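Local coordinates for protein Rv3592 (Mycobacterium tuberculosis, PDB 3HX9) that probably degrades heme oxidatively to mycobilin with release of iron, and here binds two hemes in its active site and forms a homodimer, at residues 3-8 and 58-63. Sequence-based numbering, arbitrary orientation.
With HEM (protoporphyrin IX containing Fe), chain E.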
# COMPACT_ATOMS: atom_id res chain seq x y z
N VAL A 3 -7.08 5.05 -7.79
CA VAL A 3 -7.08 3.59 -7.43
C VAL A 3 -5.69 3.20 -7.14
O VAL A 3 -4.74 3.86 -7.58
CB VAL A 3 -7.65 2.68 -8.55
CG1 VAL A 3 -9.14 3.03 -8.77
CG2 VAL A 3 -6.88 2.84 -9.93
N VAL A 4 -5.55 2.06 -6.47
CA VAL A 4 -4.23 1.48 -6.18
C VAL A 4 -4.26 0.05 -6.69
O VAL A 4 -5.24 -0.69 -6.45
CB VAL A 4 -3.99 1.47 -4.63
CG1 VAL A 4 -2.72 0.71 -4.36
CG2 VAL A 4 -3.72 2.85 -4.14
N LYS A 5 -3.25 -0.31 -7.46
CA LYS A 5 -3.09 -1.68 -7.96
C LYS A 5 -1.77 -2.20 -7.44
O LYS A 5 -0.72 -1.66 -7.77
CB LYS A 5 -3.09 -1.63 -9.47
CG LYS A 5 -4.37 -0.92 -10.09
CD LYS A 5 -5.69 -1.76 -9.78
CE LYS A 5 -6.96 -1.31 -10.56
NZ LYS A 5 -6.66 -0.01 -10.90
N ILE A 6 -1.79 -3.26 -6.62
CA ILE A 6 -0.56 -3.68 -6.01
C ILE A 6 -0.23 -5.05 -6.63
O ILE A 6 -1.12 -5.93 -6.57
CB ILE A 6 -0.81 -3.93 -4.49
CG1 ILE A 6 -1.33 -2.64 -3.82
CG2 ILE A 6 0.55 -4.46 -3.80
CD1 ILE A 6 -1.25 -2.61 -2.28
N ASN A 7 0.95 -5.20 -7.19
CA ASN A 7 1.42 -6.56 -7.53
C ASN A 7 2.14 -7.09 -6.34
O ASN A 7 3.20 -6.55 -6.00
CB ASN A 7 2.24 -6.58 -8.81
CG ASN A 7 2.22 -7.96 -9.47
OD1 ASN A 7 3.25 -8.41 -9.95
ND2 ASN A 7 1.07 -8.59 -9.51
N ALA A 8 1.61 -8.17 -5.73
CA ALA A 8 2.26 -8.72 -4.56
C ALA A 8 3.05 -9.92 -5.05
O ALA A 8 2.45 -10.94 -5.39
CB ALA A 8 1.23 -9.10 -3.41
N GLU A 58 -5.05 7.25 -11.83
CA GLU A 58 -6.27 8.05 -11.76
C GLU A 58 -7.57 7.27 -11.81
O GLU A 58 -8.56 7.68 -11.19
CB GLU A 58 -6.27 9.03 -12.94
CG GLU A 58 -4.98 9.84 -13.01
CD GLU A 58 -5.14 11.14 -13.78
OE1 GLU A 58 -5.83 11.13 -14.86
OE2 GLU A 58 -4.57 12.15 -13.28
N SER A 59 -7.62 6.15 -12.55
CA SER A 59 -8.81 5.34 -12.67
C SER A 59 -8.45 3.90 -12.95
O SER A 59 -7.33 3.63 -13.42
CB SER A 59 -9.66 5.84 -13.85
OG SER A 59 -9.00 5.62 -15.10
N ASP A 60 -9.39 3.02 -12.72
CA ASP A 60 -9.20 1.64 -13.14
C ASP A 60 -9.06 1.61 -14.67
O ASP A 60 -8.26 0.83 -15.18
CB ASP A 60 -10.37 0.81 -12.74
CG ASP A 60 -10.27 -0.62 -13.25
OD1 ASP A 60 -9.29 -1.33 -12.92
OD2 ASP A 60 -11.18 -1.03 -14.05
N GLU A 61 -9.79 2.46 -15.40
CA GLU A 61 -9.67 2.34 -16.88
C GLU A 61 -8.25 2.65 -17.35
O GLU A 61 -7.75 2.03 -18.32
CB GLU A 61 -10.69 3.24 -17.62
CG GLU A 61 -12.02 2.56 -17.84
CD GLU A 61 -13.19 3.57 -18.02
OE1 GLU A 61 -13.07 4.44 -18.93
OE2 GLU A 61 -14.22 3.47 -17.27
N ALA A 62 -7.60 3.60 -16.65
CA ALA A 62 -6.27 3.97 -17.01
C ALA A 62 -5.34 2.79 -16.77
O ALA A 62 -4.52 2.44 -17.63
CB ALA A 62 -5.78 5.22 -16.19
N PHE A 63 -5.51 2.17 -15.61
CA PHE A 63 -4.70 0.98 -15.32
C PHE A 63 -4.94 -0.13 -16.36
O PHE A 63 -3.99 -0.69 -16.91
CB PHE A 63 -4.98 0.46 -13.94
CG PHE A 63 -4.40 -0.92 -13.70
CD1 PHE A 63 -3.01 -1.09 -13.53
CD2 PHE A 63 -5.22 -1.99 -13.73
CE1 PHE A 63 -2.46 -2.36 -13.34
CE2 PHE A 63 -4.74 -3.31 -13.55
CZ PHE A 63 -3.33 -3.46 -13.36
CHA HEM E . 7.38 -9.03 -13.09
CHB HEM E . 8.55 -4.31 -13.13
CHC HEM E . 3.91 -3.20 -12.18
CHD HEM E . 2.69 -7.82 -13.03
C1A HEM E . 8.08 -7.84 -13.10
C2A HEM E . 9.52 -7.77 -13.16
C3A HEM E . 9.84 -6.47 -13.19
C4A HEM E . 8.65 -5.70 -13.11
CMA HEM E . 11.24 -5.84 -13.20
CAA HEM E . 10.46 -9.00 -13.19
CBA HEM E . 10.72 -9.46 -11.74
CGA HEM E . 11.69 -10.63 -11.58
O1A HEM E . 11.25 -11.64 -11.08
O2A HEM E . 12.86 -10.54 -11.95
C1B HEM E . 7.39 -3.64 -12.86
C2B HEM E . 7.32 -2.20 -12.67
C3B HEM E . 6.03 -1.88 -12.40
C4B HEM E . 5.25 -3.12 -12.38
CMB HEM E . 8.48 -1.20 -12.79
CAB HEM E . 5.55 -0.47 -12.08
CBB HEM E . 4.31 -0.04 -12.32
C1C HEM E . 3.18 -4.35 -12.35
C2C HEM E . 1.76 -4.47 -12.13
C3C HEM E . 1.50 -5.77 -12.34
C4C HEM E . 2.67 -6.47 -12.72
CMC HEM E . 0.79 -3.40 -11.59
CAC HEM E . 0.14 -6.43 -12.23
CBC HEM E . -0.82 -5.95 -13.03
C1D HEM E . 3.82 -8.57 -13.11
C2D HEM E . 3.80 -10.00 -13.21
C3D HEM E . 5.27 -10.39 -13.22
C4D HEM E . 6.02 -9.15 -13.10
CMD HEM E . 2.52 -10.88 -13.29
CAD HEM E . 5.83 -11.82 -13.29
CBD HEM E . 5.94 -12.27 -11.82
CGD HEM E . 6.27 -13.77 -11.79
O1D HEM E . 6.76 -14.29 -12.79
O2D HEM E . 5.96 -14.51 -10.83
NA HEM E . 7.55 -6.54 -13.07
NB HEM E . 6.14 -4.15 -12.69
NC HEM E . 3.72 -5.58 -12.74
ND HEM E . 5.12 -8.12 -13.00
FE HEM E . 5.67 -6.18 -12.55
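Lys5 crosses the ring of Phe63 at a slant, CG over the face and offset toward the rim, a worked example of how a long charged side chain can serve as packing between the antiparallel sheet and a helix in the dimeric alpha/beta-barrel fold of the antibiotic biosynthesis monooxygenase family. Strand 3-9 contributes the lysine; helix 60-68, which lies over the sheet, contributes the ring. The aliphatic part does most of the touching. Lys5 CG sits 3.7 Å from the ring centroid, 15° off the normal, a CH-pi contact, while CB lies near Phe63 CE1 and CD near CD2. The chain bends at chi2 (-66°) and again at chi4 (-22°, close to eclipsed), the second bend swinging NZ to 3.5 Å from Phe63 CB.

The side chains of Lys5 and Asp60 cross at about a right angle. Asp60 OD1 is nearer Lys5 CE, at 3.3 Å, than NZ, at 3.6 Å, a long salt bridge. The same oxygen accepts a hydrogen bond from Gln64 NE2, its stronger partner, so OD1 is shared.

Beside this pair, Val3 CG2 rests 3.6 Å from Ser59 C, against the backbone where the helix begins. Ser59 is the N-cap there, its OG accepting from Ala62 N.

The packing runs on into the heme pocket. Trp57 meets Phe63 edge-to-face, and Trp66, the predicted transition-state stabilizer, is close by. Asn7, two residues along the strand from Lys5, lines the pocket from the strand and turns its amide to the porphyrin, with OD1 3.2 Å from heme CHD. At the edge of the phenyl ring and in its plane, the vinyl carbon CBC of heme approaches Phe63 CZ to 3.6 Å.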